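Local coordinates for protein L-lysine 6-oxidase (PDB 3WEU) that oxidises the side-chain amine of free L-lysine with a cysteine tryptophylquinone cofactor, releasing the hydrogen peroxide that makes it antibacterial, at residues G247-A252 with C507-D512; L135-G140 with D216-I221. All coordinates share one frame; numbering follows the deposited sequence.

Contact 1 (G247-A252 with C507-D512); sequences GSPDFA and CPWQAD
A CH-pi contact between Ser-248 and Trp-509 carries this buried junction, where the loop leaving strand 237-247 of the large beta sheet meets the turn, part of the C-terminal family region, that leads into helix 510-515. The beta carbon of Ser-248 sits over the six-membered ring of the indole, with CB 3.4 Å from the ring centroid of Trp-509 and only 15° off the ring normal. Over that face it leans toward the rim of the ring, Ser-248 CB lying 3.3 Å from Trp-509 CE3. The hydroxyl follows the same face, Ser-248 OG being 3.6 Å from Trp-509 CE3. Pro-249 adds a looser apolar touch: its CD reaches Trp-509 CH2 at 4.0 Å, and the two side chains cross at about a right angle.

On the indole's opposite face lies the amide of its own neighbour, Gln-510, with CD 3.3 Å above the plane, so the ring is sandwiched between serine and glutamine. Trp-626 also meets it edge-to-face. The indole reaches the serine with chi1 at 66°, CG lying between backbone N and carbonyl carbon.

On the serine side, Arg-13 NE hydrogen-bonds to Ser-248 O. Farther along the loop, Asp-250 closes an Asx turn: its OD1 takes the backbone N of Ala-252 at 3.1 Å, from 36° above the carboxylate plane.

Contact 2 (L135-G140 with D216-I221); sequences LIIDLG and DWYDDI
Tyr-218 and Ile-137 form the heart of a buried contact between strand 217-219, an outer strand of a small three-stranded antiparallel sheet, and the start of strand 137-145 of the large mixed sheet, just after helix 129-134. The strands do not pair across it; side chains and carbonyls do the touching.

The close part lies at Ile-137, whose CD1 comes within 3.3 Å of the backbone O of Asp-219. The same methyl is farther from the tyrosine, 4.2 Å from Tyr-218 CB, approaching obliquely. With CG1 anti to the carbonyl carbon (chi1 -55°) and the chain then extended, the isoleucine sends this methyl to the opposing strand.

At Leu-135 the contacts are somewhat longer than that one. Its carbonyl O lies near the plane of the tyrosine ring, at the edge, 3.6 Å from Tyr-218 CE1, while the branch methyl Leu-135 CD2 stands 3.7 Å from Tyr-218 OH. That hydroxyl donates to Asp-216 OD1 over 2.6 Å, meeting it nearly along the C-O bond direction, which ties the ring's outer end to its own segment. The partly exposed Asp-216 marks the more open end of the contact, and its OD2 is hydrogen-bonded to Asn-205 ND2.

Asp-219 directs its carboxylate to the salt bridge with Lys-93, and its OD1 also takes Ile-221 N in an Asx turn. No carboxylate is spent on the opposite segment, so the two segments meet through van der Waals contact, with the phenol's polar end satisfied by Asp-216.

Overall arrangement
Both segments of contact 2 come earlier in the chain than those of contact 1, yet the two contacts touch in space, their centres about 16 Å apart. Asp-219 is the joint: its OD2, which also pairs with Lys-93, probably accepts a hydrogen bond from Trp-509 N at 2.9 Å, which would help to fix the turn ahead of helix 510-515. Packing extends the join, with Trp-509 CD1 3.6 Å from Ile-221 CG1. The centre of contact 1 is about 7 Å from the centre of the chain, that of contact 2 about 20 Å. Segment 507-512 runs into the helix that ends just before Cys-516, the cysteine cross-linked to Trp-581 in the quinone cofactor, so contact 1 is the nearer to it in sequence.

Contact 1 (G247-A252 with C507-D512)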
loop_
_atom_site.group_PDB
_atom_site.type_symbol
_atom_site.label_atom_id
_atom_site.label_comp_id
_atom_site.label_asym_id
_atom_site.label_seq_id
_atom_site.Cartn_x
_atom_site.Cartn_y
_atom_site.Cartn_z
ATOM N N GLY A 247 8.163 -0.162 30.846
ATOM C CA GLY A 247 7.536 0.795 29.970
ATOM C C GLY A 247 8.449 1.343 28.921
ATOM O O GLY A 247 9.709 1.240 28.998
ATOM N N SER A 248 7.848 2.057 28.013
ATOM C CA SER A 248 8.597 2.796 27.001
ATOM C C SER A 248 9.208 4.038 27.684
ATOM O O SER A 248 8.947 4.290 28.868
ATOM C CB SER A 248 7.683 3.154 25.840
ATOM O OG SER A 248 6.581 3.949 26.247
ATOM N N PRO A 249 10.133 4.747 27.022
ATOM C CA PRO A 249 10.814 5.793 27.775
ATOM C C PRO A 249 9.902 6.889 28.356
ATOM O O PRO A 249 8.842 7.184 27.784
ATOM C CB PRO A 249 11.773 6.376 26.780
ATOM C CG PRO A 249 12.023 5.262 25.773
ATOM C CD PRO A 249 10.645 4.638 25.666
ATOM N N ASP A 250 10.327 7.435 29.494
ATOM C CA ASP A 250 9.675 8.616 30.077
ATOM C C ASP A 250 10.387 9.819 29.482
ATOM O O ASP A 250 11.535 10.207 29.951
ATOM C CB ASP A 250 9.766 8.605 31.598
ATOM C CG ASP A 250 8.998 9.747 32.264
ATOM O OD1 ASP A 250 8.549 10.694 31.550
ATOM O OD2 ASP A 250 8.855 9.678 33.508
ATOM N N PHE A 251 9.718 10.466 28.513
ATOM C CA PHE A 251 10.364 11.587 27.822
ATOM C C PHE A 251 10.217 12.953 28.512
ATOM O O PHE A 251 10.759 13.953 28.024
ATOM C CB PHE A 251 9.855 11.684 26.361
ATOM C CG PHE A 251 10.360 10.580 25.460
ATOM C CD1 PHE A 251 11.644 10.636 24.962
ATOM C CD2 PHE A 251 9.550 9.544 25.073
ATOM C CE1 PHE A 251 12.118 9.705 24.095
ATOM C CE2 PHE A 251 10.014 8.578 24.169
ATOM C CZ PHE A 251 11.295 8.661 23.697
ATOM N N ALA A 252 9.613 12.965 29.688
ATOM C CA ALA A 252 9.459 14.164 30.502
ATOM C C ALA A 252 9.315 13.830 31.942
ATOM O O ALA A 252 8.261 14.080 32.587
ATOM C CB ALA A 252 8.257 14.972 30.030
ATOM N N CYS A 507 0.504 -3.421 20.427
ATOM C CA CYS A 507 1.551 -4.340 19.964
ATOM C C CYS A 507 1.900 -4.015 18.536
ATOM O O CYS A 507 1.145 -4.395 17.589
ATOM C CB CYS A 507 1.032 -5.757 20.089
ATOM S SG CYS A 507 2.360 -6.940 19.766
ATOM N N PRO A 508 3.017 -3.262 18.315
ATOM C CA PRO A 508 3.994 -2.759 19.260
ATOM C C PRO A 508 3.573 -1.423 19.920
ATOM O O PRO A 508 2.727 -0.708 19.399
ATOM C CB PRO A 508 5.214 -2.519 18.401
ATOM C CG PRO A 508 4.628 -2.059 17.137
ATOM C CD PRO A 508 3.342 -2.831 16.955
ATOM N N TRP A 509 4.214 -1.120 21.054
ATOM C CA TRP A 509 3.890 0.069 21.887
ATOM C C TRP A 509 4.018 1.362 21.148
ATOM O O TRP A 509 3.296 2.321 21.436
ATOM C CB TRP A 509 4.762 0.135 23.113
ATOM C CG TRP A 509 6.211 0.362 22.832
ATOM C CD1 TRP A 509 7.161 -0.581 22.691
ATOM C CD2 TRP A 509 6.862 1.622 22.700
ATOM N NE1 TRP A 509 8.377 -0.004 22.448
ATOM C CE2 TRP A 509 8.215 1.361 22.410
ATOM C CE3 TRP A 509 6.428 2.944 22.773
ATOM C CZ2 TRP A 509 9.147 2.361 22.308
ATOM C CZ3 TRP A 509 7.347 3.936 22.584
ATOM C CH2 TRP A 509 8.691 3.644 22.365
ATOM N N GLN A 510 4.889 1.402 20.166
ATOM C CA GLN A 510 5.087 2.668 19.395
ATOM C C GLN A 510 3.776 3.132 18.742
ATOM O O GLN A 510 3.645 4.293 18.434
ATOM C CB GLN A 510 6.213 2.557 18.383
ATOM C CG GLN A 510 7.606 2.394 18.933
ATOM C CD GLN A 510 8.018 0.923 19.141
ATOM O OE1 GLN A 510 7.173 -0.004 19.164
ATOM N NE2 GLN A 510 9.312 0.705 19.257
ATOM N N ALA A 511 2.763 2.250 18.582
ATOM C CA ALA A 511 1.414 2.717 18.201
ATOM C C ALA A 511 0.748 3.526 19.298
ATOM O O ALA A 511 0.113 4.504 19.022
ATOM C CB ALA A 511 0.508 1.532 17.856
ATOM N N ASP A 512 0.830 3.094 20.552
ATOM C CA ASP A 512 0.230 3.884 21.638
ATOM C C ASP A 512 0.925 5.257 21.622
ATOM O O ASP A 512 0.255 6.264 21.769
ATOM C CB ASP A 512 0.331 3.222 23.004
ATOM C CG ASP A 512 -0.603 2.038 23.167
ATOM O OD1 ASP A 512 -1.740 2.096 22.575
ATOM O OD2 ASP A 512 -0.228 1.118 23.955
#

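Contact 2 (L135-G140 with D216-I221)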
loop_
_atom_site.group_PDB
_atom_site.type_symbol
_atom_site.label_atom_id
_atom_site.label_comp_id
_atom_site.label_asym_id
_atom_site.label_seq_id
_atom_site.Cartn_x
_atom_site.Cartn_y
_atom_site.Cartn_z
ATOM N N LEU A 135 2.803 -17.468 20.786
ATOM C CA LEU A 135 2.773 -16.043 20.465
ATOM C C LEU A 135 3.370 -15.183 21.601
ATOM O O LEU A 135 3.790 -14.038 21.349
ATOM C CB LEU A 135 1.316 -15.597 20.172
ATOM C CG LEU A 135 0.731 -16.118 18.844
ATOM C CD1 LEU A 135 -0.772 -15.787 18.818
ATOM C CD2 LEU A 135 1.479 -15.491 17.667
ATOM N N ILE A 136 3.392 -15.747 22.810
ATOM C CA ILE A 136 3.872 -15.095 23.983
ATOM C C ILE A 136 5.381 -15.049 23.850
ATOM O O ILE A 136 6.015 -15.999 23.352
ATOM C CB ILE A 136 3.551 -15.899 25.255
ATOM C CG1 ILE A 136 2.048 -16.094 25.369
ATOM C CG2 ILE A 136 4.094 -15.268 26.543
ATOM C CD1 ILE A 136 1.608 -16.868 26.551
ATOM N N ILE A 137 5.983 -13.946 24.304
ATOM C CA ILE A 137 7.415 -13.918 24.460
ATOM C C ILE A 137 7.691 -14.239 25.898
ATOM O O ILE A 137 7.395 -13.433 26.808
ATOM C CB ILE A 137 8.078 -12.579 24.103
ATOM C CG1 ILE A 137 7.725 -12.129 22.700
ATOM C CG2 ILE A 137 9.615 -12.704 24.200
ATOM C CD1 ILE A 137 8.389 -10.817 22.267
ATOM N N ASP A 138 8.263 -15.436 26.121
ATOM C CA ASP A 138 8.510 -15.979 27.406
ATOM C C ASP A 138 9.804 -16.835 27.374
ATOM O O ASP A 138 9.873 -17.915 26.727
ATOM C CB ASP A 138 7.324 -16.839 27.815
ATOM C CG ASP A 138 7.509 -17.520 29.156
ATOM O OD1 ASP A 138 8.444 -17.188 29.926
ATOM O OD2 ASP A 138 6.658 -18.385 29.503
ATOM N N LEU A 139 10.823 -16.345 28.056
ATOM C CA LEU A 139 12.154 -16.931 28.014
ATOM C C LEU A 139 12.441 -17.546 29.333
ATOM O O LEU A 139 13.555 -17.961 29.599
ATOM C CB LEU A 139 13.172 -15.868 27.680
ATOM C CG LEU A 139 12.939 -15.092 26.387
ATOM C CD1 LEU A 139 14.106 -14.142 26.143
ATOM C CD2 LEU A 139 12.717 -15.963 25.145
ATOM N N GLY A 140 11.402 -17.656 30.161
ATOM C CA GLY A 140 11.546 -18.194 31.508
ATOM C C GLY A 140 12.111 -17.169 32.466
ATOM O O GLY A 140 12.495 -16.078 32.009
ATOM N N ASP A 216 1.327 -10.575 13.603
ATOM C CA ASP A 216 2.632 -11.225 13.701
ATOM C C ASP A 216 3.716 -10.149 13.928
ATOM O O ASP A 216 4.824 -10.153 13.329
ATOM C CB ASP A 216 2.879 -12.118 12.434
ATOM C CG ASP A 216 3.996 -13.141 12.613
ATOM O OD1 ASP A 216 4.375 -13.505 13.750
ATOM O OD2 ASP A 216 4.469 -13.666 11.580
ATOM N N TRP A 217 3.356 -9.225 14.825
ATOM C CA TRP A 217 4.240 -8.183 15.321
ATOM C C TRP A 217 4.505 -8.361 16.793
ATOM O O TRP A 217 3.658 -8.883 17.599
ATOM C CB TRP A 217 3.603 -6.762 15.110
ATOM C CG TRP A 217 4.058 -6.196 13.835
ATOM C CD1 TRP A 217 3.602 -6.539 12.608
ATOM C CD2 TRP A 217 5.124 -5.273 13.612
ATOM N NE1 TRP A 217 4.304 -5.887 11.642
ATOM C CE2 TRP A 217 5.253 -5.112 12.228
ATOM C CE3 TRP A 217 5.998 -4.580 14.439
ATOM C CZ2 TRP A 217 6.194 -4.262 11.665
ATOM C CZ3 TRP A 217 6.917 -3.761 13.869
ATOM C CH2 TRP A 217 7.001 -3.591 12.519
ATOM N N TYR A 218 5.660 -7.824 17.198
ATOM C CA TYR A 218 6.170 -8.015 18.559
ATOM C C TYR A 218 6.930 -6.800 19.039
ATOM O O TYR A 218 7.541 -6.127 18.234
ATOM C CB TYR A 218 7.145 -9.252 18.598
ATOM C CG TYR A 218 6.474 -10.470 18.076
ATOM C CD1 TYR A 218 5.752 -11.308 18.914
ATOM C CD2 TYR A 218 6.477 -10.725 16.712
ATOM C CE1 TYR A 218 5.058 -12.387 18.387
ATOM C CE2 TYR A 218 5.758 -11.765 16.191
ATOM C CZ TYR A 218 5.058 -12.577 17.023
ATOM O OH TYR A 218 4.381 -13.591 16.397
ATOM N N ASP A 219 6.929 -6.596 20.341
ATOM C CA ASP A 219 7.857 -5.677 20.971
ATOM C C ASP A 219 8.479 -6.336 22.183
ATOM O O ASP A 219 8.156 -7.487 22.457
ATOM C CB ASP A 219 7.164 -4.325 21.235
ATOM C CG ASP A 219 6.162 -4.325 22.400
ATOM O OD1 ASP A 219 6.209 -5.166 23.293
ATOM O OD2 ASP A 219 5.327 -3.401 22.440
ATOM N N ASP A 220 9.342 -5.599 22.909
ATOM C CA ASP A 220 10.106 -6.153 23.984
ATOM C C ASP A 220 9.762 -5.509 25.304
ATOM O O ASP A 220 10.476 -5.636 26.262
ATOM C CB ASP A 220 11.618 -6.174 23.714
ATOM C CG ASP A 220 12.257 -4.807 23.622
ATOM O OD1 ASP A 220 11.573 -3.765 23.785
ATOM O OD2 ASP A 220 13.461 -4.819 23.266
ATOM N N ILE A 221 8.586 -4.892 25.346
ATOM C CA ILE A 221 7.918 -4.600 26.612
ATOM C C ILE A 221 7.688 -5.909 27.316
ATOM O O ILE A 221 7.548 -6.920 26.649
ATOM C CB ILE A 221 6.562 -3.865 26.346
ATOM C CG1 ILE A 221 6.784 -2.460 25.778
ATOM C CG2 ILE A 221 5.659 -3.841 27.581
ATOM C CD1 ILE A 221 7.300 -1.460 26.852
#